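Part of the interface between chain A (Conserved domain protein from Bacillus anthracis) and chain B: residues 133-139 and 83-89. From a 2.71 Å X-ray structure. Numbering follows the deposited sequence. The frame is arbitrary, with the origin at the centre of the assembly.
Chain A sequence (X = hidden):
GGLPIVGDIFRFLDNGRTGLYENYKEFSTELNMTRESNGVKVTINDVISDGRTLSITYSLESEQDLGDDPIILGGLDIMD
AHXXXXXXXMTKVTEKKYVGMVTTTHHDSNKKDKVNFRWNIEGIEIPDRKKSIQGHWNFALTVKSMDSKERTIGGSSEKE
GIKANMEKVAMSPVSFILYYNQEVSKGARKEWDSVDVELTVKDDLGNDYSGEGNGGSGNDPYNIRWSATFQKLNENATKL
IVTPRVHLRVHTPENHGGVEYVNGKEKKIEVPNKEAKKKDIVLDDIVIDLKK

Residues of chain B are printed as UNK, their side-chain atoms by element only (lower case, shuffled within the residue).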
# COMPACT_ATOMS: atom_id res chain seq x y z
N ILE A 133 -7.09 7.09 -7.21
CA ILE A 133 -6.56 7.02 -8.54
C ILE A 133 -5.48 5.94 -8.54
O ILE A 133 -4.45 6.06 -7.87
CB ILE A 133 -6.02 8.38 -9.04
CG1 ILE A 133 -7.13 9.40 -9.24
CG2 ILE A 133 -5.32 8.24 -10.38
CD1 ILE A 133 -6.64 10.74 -8.89
N GLN A 134 -5.75 4.86 -9.27
CA GLN A 134 -4.80 3.77 -9.40
C GLN A 134 -3.68 4.09 -10.39
O GLN A 134 -3.90 4.78 -11.37
CB GLN A 134 -5.56 2.54 -9.86
CG GLN A 134 -6.57 2.06 -8.81
CD GLN A 134 -5.95 1.24 -7.68
OE1 GLN A 134 -5.85 1.68 -6.51
NE2 GLN A 134 -5.57 -0.01 -8.02
N GLY A 135 -2.47 3.63 -10.14
CA GLY A 135 -1.45 3.64 -11.17
C GLY A 135 -0.10 3.43 -10.54
O GLY A 135 0.02 2.98 -9.40
N HIS A 136 0.92 3.80 -11.29
CA HIS A 136 2.30 3.73 -10.85
C HIS A 136 3.02 5.07 -11.10
O HIS A 136 3.00 5.59 -12.23
CB HIS A 136 3.02 2.68 -11.67
CG HIS A 136 3.02 1.33 -11.05
ND1 HIS A 136 2.77 0.17 -11.77
CD2 HIS A 136 3.22 0.94 -9.77
CE1 HIS A 136 2.86 -0.87 -10.97
NE2 HIS A 136 3.12 -0.43 -9.75
N TRP A 137 3.72 5.59 -10.12
CA TRP A 137 4.55 6.73 -10.36
C TRP A 137 5.78 6.38 -9.58
O TRP A 137 5.67 6.16 -8.39
CB TRP A 137 3.92 7.96 -9.76
CG TRP A 137 2.55 8.39 -10.33
CD1 TRP A 137 2.33 9.39 -11.19
CD2 TRP A 137 1.24 7.81 -10.04
NE1 TRP A 137 0.98 9.49 -11.50
CE2 TRP A 137 0.29 8.54 -10.79
CE3 TRP A 137 0.79 6.73 -9.26
CZ2 TRP A 137 -1.08 8.24 -10.76
CZ3 TRP A 137 -0.55 6.43 -9.22
CH2 TRP A 137 -1.48 7.18 -9.97
N ASN A 138 6.93 6.26 -10.22
CA ASN A 138 8.12 5.71 -9.59
C ASN A 138 9.31 6.61 -9.81
O ASN A 138 9.49 7.13 -10.90
CB ASN A 138 8.43 4.35 -10.18
CG ASN A 138 7.27 3.39 -10.04
OD1 ASN A 138 7.10 2.50 -10.86
ND2 ASN A 138 6.39 3.60 -9.03
N PHE A 139 10.14 6.79 -8.78
CA PHE A 139 11.44 7.39 -8.96
C PHE A 139 12.42 6.48 -8.27
O PHE A 139 12.20 6.06 -7.13
CB PHE A 139 11.55 8.81 -8.39
CG PHE A 139 10.38 9.73 -8.74
CD1 PHE A 139 10.56 10.82 -9.56
CD2 PHE A 139 9.10 9.50 -8.23
CE1 PHE A 139 9.47 11.68 -9.89
CE2 PHE A 139 8.01 10.32 -8.56
CZ PHE A 139 8.19 11.42 -9.37
N UNK B 83 11.88 2.43 -15.56
CA UNK B 83 10.81 3.04 -14.72
C UNK B 83 9.55 2.24 -14.95
O UNK B 83 9.55 1.27 -15.70
N UNK B 84 8.46 2.66 -14.35
CA UNK B 84 7.18 2.15 -14.83
C UNK B 84 6.05 3.10 -14.56
O UNK B 84 6.09 3.83 -13.56
o UNK B 84 6.23 0.98 -12.99
c UNK B 84 6.87 0.80 -14.22
N UNK B 85 5.06 3.11 -15.46
CA UNK B 85 3.79 3.75 -15.19
C UNK B 85 2.56 2.86 -15.40
O UNK B 85 2.68 1.74 -15.88
o UNK B 85 3.78 5.05 -17.30
c UNK B 85 3.67 5.09 -15.90
N UNK B 86 1.38 3.30 -15.00
CA UNK B 86 0.22 2.43 -15.10
C UNK B 86 -1.07 3.12 -14.81
O UNK B 86 -1.08 4.31 -14.51
N UNK B 87 -2.14 2.36 -14.89
CA UNK B 87 -3.51 2.79 -14.72
C UNK B 87 -4.33 1.62 -14.23
O UNK B 87 -3.95 0.45 -14.42
o UNK B 87 -4.23 4.53 -16.28
c UNK B 87 -4.05 3.13 -16.10
N UNK B 88 -5.46 1.89 -13.61
CA UNK B 88 -6.43 0.83 -13.35
C UNK B 88 -7.82 1.42 -13.23
O UNK B 88 -7.98 2.54 -12.67
N UNK B 89 -8.79 0.67 -13.76
CA UNK B 89 -10.22 0.84 -13.72
C UNK B 89 -10.86 -0.38 -13.03
O UNK B 89 -10.37 -1.52 -13.12
n UNK B 89 -12.72 3.05 -18.31
c UNK B 89 -10.77 0.74 -15.17
c UNK B 89 -10.80 1.60 -17.54
c UNK B 89 -11.23 2.75 -18.44
c UNK B 89 -10.92 1.99 -16.03

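Position 83 of chain B carries N, CA, C and O and nothing beyond them. Its CA is 6.4 Å from CA of Asn138(A), and no atom of position 83 comes within 4.5 Å of the chain A stretch. With no side-chain atom at all it is glycine, Gly83(B). It lies just before the strand.

Position 84 has two side-chain atoms, one carbon followed by one oxygen, without branch or ring. The oxygen is 2.8 Å from OD1 of Asn138(A). The same oxygen lies over one face of the His136(A) ring, 3.8 Å from ND1. A single CB bearing one oxygen defines serine, here Ser84(B), with chi1 at 87° (p). Its OG donates a hydrogen bond to OD1 of Asn138(A). The short approach of Ser84(B) O to Asn138(A) OD1, 3.2 Å, joins two acceptors and is not a hydrogen bond.

Position 85 repeats the pattern of one carbon and one oxygen. Its CA-to-CB bond points away from chain A overall, yet CB still comes within 3.8 Å of O of His136(A). The backbone approaches too: CA lies 3.6 Å from O of His136(A), with an angle of 148° at the hydrogen, a CA-H...O contact. The atoms make it serine as well, Ser85(B), and its OG is hydrogen-bonded elsewhere in the structure.

Position 86 again has only the four backbone atoms. Its O comes within 3.4 Å of CA of Gly135(A), and its N within 3.8 Å of CB of His136(A). It is Gly86(B). An ideal CB here would stand 3.5 Å from ND1 of His136(A), close to the ring but not in evident collision.

Position 87 shows one carbon and one oxygen. Backbone proximity dominates, with N 4.0 Å from CA of Gly135(A) and CA 3.9 Å from O of Gln134(A). The side chain identifies Ser87(B). OG of Ser87(B) comes no nearer than 4.9 Å, to O of Gln134(A), and is satisfied elsewhere.

Position 88 has no side-chain atoms. Its O is 3.7 Å from CB of Gln134(A). It is Gly88(B), and an ideal CB would sit tightly at 3.4 Å from that same CB.

Position 89 has an unbranched run of four carbons ending in nitrogen. The CA-to-CB bond points away, and the nearest approach of the side chain is 7.7 Å, from its CB to CB of Gln134(A). The run is the signature of lysine, Lys89(B).

The contact is therefore a close antiparallel pairing of two strands, their directions 178° apart and their axes approaching to 4.1 Å. Gly135(A) is central to the fit. An ideal CB on it would clash with O of Gly86(B) at 2.7 Å, and its backbone angles would also jam that atom against the preceding carbonyl oxygen. Without a side chain there, the backbones draw together, and CA of Gly135(A) is 4.2 Å from CA of Ser87(B). Together the stretches bury 336 Å². Backbone packing fills the middle, while the side-chain hydrogen bond from Ser84(B) to Asn138(A) fastens the end where the chain B strand begins.

Chain B, residues 83-89: GSSGSGK
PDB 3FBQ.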